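Local coordinates for DNA repair protein RAD14 (PDB 5A3D) that binds damaged, kinked DNA through this zinc-containing DNA-binding domain and is required for the incision step of nucleotide excision repair, at residues L61-E66 against R83-A88. Residues are numbered along the deposited sequence; the frame is centred on the assembly and turned at random.
Sequences LFHRLE and RCEVEA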
loop_
_atom_site.group_PDB
_atom_site.type_symbol
_atom_site.label_atom_id
_atom_site.label_comp_id
_atom_site.label_asym_id
_atom_site.label_seq_id
_atom_site.Cartn_x
_atom_site.Cartn_y
_atom_site.Cartn_z
ATOM N N LEU B 61 -17.155 6.360 -1.261
ATOM C CA LEU B 61 -17.988 5.330 -0.576
ATOM C C LEU B 61 -18.528 5.654 0.870
ATOM O O LEU B 61 -19.585 5.145 1.311
ATOM C CB LEU B 61 -17.153 4.131 -0.367
ATOM C CG LEU B 61 -17.909 2.823 -0.264
ATOM C CD1 LEU B 61 -18.372 2.479 -1.691
ATOM C CD2 LEU B 61 -16.960 1.734 0.251
ATOM N N PHE B 62 -17.767 6.407 1.607
ATOM C CA PHE B 62 -18.189 6.805 2.997
ATOM C C PHE B 62 -17.927 8.253 3.254
ATOM O O PHE B 62 -16.826 8.802 2.923
ATOM C CB PHE B 62 -17.396 6.042 4.052
ATOM C CG PHE B 62 -17.606 4.563 4.022
ATOM C CD1 PHE B 62 -18.815 4.003 4.323
ATOM C CD2 PHE B 62 -16.608 3.710 3.575
ATOM C CE1 PHE B 62 -18.982 2.622 4.270
ATOM C CE2 PHE B 62 -16.755 2.360 3.597
ATOM C CZ PHE B 62 -17.984 1.788 3.887
ATOM N N HIS B 63 -18.812 8.862 4.026
ATOM C CA HIS B 63 -18.510 10.191 4.557
ATOM C C HIS B 63 -17.608 9.932 5.714
ATOM O O HIS B 63 -17.588 8.797 6.254
ATOM C CB HIS B 63 -19.734 10.965 4.981
ATOM C CG HIS B 63 -20.646 11.335 3.851
ATOM N ND1 HIS B 63 -21.698 10.529 3.447
ATOM C CD2 HIS B 63 -20.700 12.437 3.072
ATOM C CE1 HIS B 63 -22.326 11.103 2.427
ATOM N NE2 HIS B 63 -21.731 12.260 2.181
ATOM N N ARG B 64 -16.794 10.904 6.076
ATOM C CA ARG B 64 -16.013 10.722 7.263
ATOM C C ARG B 64 -15.648 12.090 7.885
ATOM O O ARG B 64 -15.511 13.076 7.185
ATOM C CB ARG B 64 -14.732 9.930 7.040
ATOM C CG ARG B 64 -13.679 10.548 6.162
ATOM C CD ARG B 64 -12.514 9.535 5.827
ATOM N NE ARG B 64 -12.814 8.378 4.899
ATOM C CZ ARG B 64 -13.736 8.339 3.928
ATOM N NH1 ARG B 64 -14.439 9.432 3.575
ATOM N NH2 ARG B 64 -13.940 7.226 3.254
ATOM N N LEU B 65 -15.547 12.086 9.188
ATOM C CA LEU B 65 -15.024 13.179 9.960
ATOM C C LEU B 65 -13.616 12.853 10.416
ATOM O O LEU B 65 -13.403 11.854 11.062
ATOM C CB LEU B 65 -15.873 13.311 11.184
ATOM C CG LEU B 65 -15.869 14.599 12.102
ATOM C CD1 LEU B 65 -16.258 14.464 13.593
ATOM C CD2 LEU B 65 -15.193 15.888 11.784
ATOM N N GLU B 66 -12.697 13.789 10.213
ATOM C CA GLU B 66 -11.338 13.633 10.745
ATOM C C GLU B 66 -11.097 14.517 11.919
ATOM O O GLU B 66 -11.593 15.698 11.989
ATOM C CB GLU B 66 -10.342 13.859 9.617
ATOM C CG GLU B 66 -10.353 12.649 8.741
ATOM C CD GLU B 66 -9.233 12.568 7.741
ATOM O OE1 GLU B 66 -8.421 13.535 7.700
ATOM O OE2 GLU B 66 -9.219 11.513 6.994
ATOM N N ARG B 83 -22.190 4.798 11.854
ATOM C CA ARG B 83 -22.530 3.406 11.906
ATOM C C ARG B 83 -23.457 3.023 10.761
ATOM O O ARG B 83 -23.223 2.001 10.153
ATOM C CB ARG B 83 -23.066 2.946 13.252
ATOM C CG ARG B 83 -23.317 1.457 13.166
ATOM C CD ARG B 83 -23.841 0.844 14.419
ATOM N NE ARG B 83 -23.124 1.044 15.625
ATOM C CZ ARG B 83 -22.092 0.305 15.986
ATOM N NH1 ARG B 83 -21.643 -0.639 15.149
ATOM N NH2 ARG B 83 -21.509 0.511 17.170
ATOM N N CYS B 84 -24.492 3.818 10.475
ATOM C CA CYS B 84 -25.482 3.350 9.495
ATOM C C CYS B 84 -24.827 3.120 8.087
ATOM O O CYS B 84 -25.214 2.224 7.399
ATOM C CB CYS B 84 -26.686 4.290 9.434
ATOM S SG CYS B 84 -26.336 6.013 9.047
ATOM N N GLU B 85 -23.883 3.971 7.705
ATOM C CA GLU B 85 -23.128 3.797 6.413
ATOM C C GLU B 85 -22.253 2.557 6.380
ATOM O O GLU B 85 -22.284 1.711 5.458
ATOM C CB GLU B 85 -22.264 5.019 6.177
ATOM C CG GLU B 85 -23.051 6.178 5.683
ATOM C CD GLU B 85 -22.196 7.375 5.277
ATOM O OE1 GLU B 85 -20.949 7.269 5.147
ATOM O OE2 GLU B 85 -22.846 8.459 5.022
ATOM N N VAL B 86 -21.441 2.452 7.436
ATOM C CA VAL B 86 -20.543 1.320 7.685
ATOM C C VAL B 86 -21.310 -0.030 7.628
ATOM O O VAL B 86 -20.884 -0.967 6.961
ATOM C CB VAL B 86 -19.810 1.498 9.052
ATOM C CG1 VAL B 86 -18.879 0.326 9.274
ATOM C CG2 VAL B 86 -18.920 2.720 8.946
ATOM N N GLU B 87 -22.389 -0.106 8.368
ATOM C CA GLU B 87 -23.146 -1.316 8.471
ATOM C C GLU B 87 -23.800 -1.670 7.137
ATOM O O GLU B 87 -23.836 -2.817 6.734
ATOM C CB GLU B 87 -24.188 -1.136 9.572
ATOM C CG GLU B 87 -24.997 -2.337 9.808
ATOM C CD GLU B 87 -25.925 -2.099 10.992
ATOM O OE1 GLU B 87 -25.439 -2.381 12.135
ATOM O OE2 GLU B 87 -27.074 -1.638 10.719
ATOM N N ALA B 88 -24.346 -0.671 6.473
ATOM C CA ALA B 88 -25.056 -0.882 5.199
ATOM C C ALA B 88 -24.109 -1.481 4.186
ATOM O O ALA B 88 -24.480 -2.385 3.454
ATOM C CB ALA B 88 -25.584 0.444 4.691
HETATM O O HOH W 1 -19.405 6.948 7.340
#
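Phe-62 and Glu-85 bring the two backbones nearest, CA to CA 6.7 Å, where the extended chain leading into strand 65-67 passes the first turn of helix 83-94. This helix directly follows strand 78-82, the antiparallel neighbour of 65-67, so in the XPA-type DNA-binding domain the contact joins the chain just before an edge strand of the small sheet to the helix that follows the neighbouring strand. It exemplifies how one carboxylate can bind a backbone and a side chain of the same residue. Glu-85 points toward the passing chain, extended beyond CG (chi2 -173°), and both of its oxygens turn their syn lone pairs to His-63: OE1 accepts from the backbone N of His-63 at 2.9 Å, and OE2 from its ND1 at 2.8 Å. The latter is a His-carboxylate hydrogen bond, made at the ring edge with the two planes 48° apart; the bound ND1 must carry a proton, and the negative charge would tend to favour a protonated imidazole. Were Glu-85 an alanine, the amide and ND1 of His-63 would probably lose these acceptors, and the imidazole would be freer to turn. Beside this polar grip, the Phe-62 ring meets the helix along its CD1-CE1 side, with CD1 4.0 Å from Glu-85 CB and CE1 3.6 Å from Glu-85 O, the carbonyl oxygen lying at the ring edge. Phe-89 of the same helix meets the ring edge-to-face. Val-86, buried, touches Phe-81, Cys-45 and Leu-51. A water completes the link, donating to His-63 O at 2.8 Å and to Glu-85 OE1 at 2.7 Å.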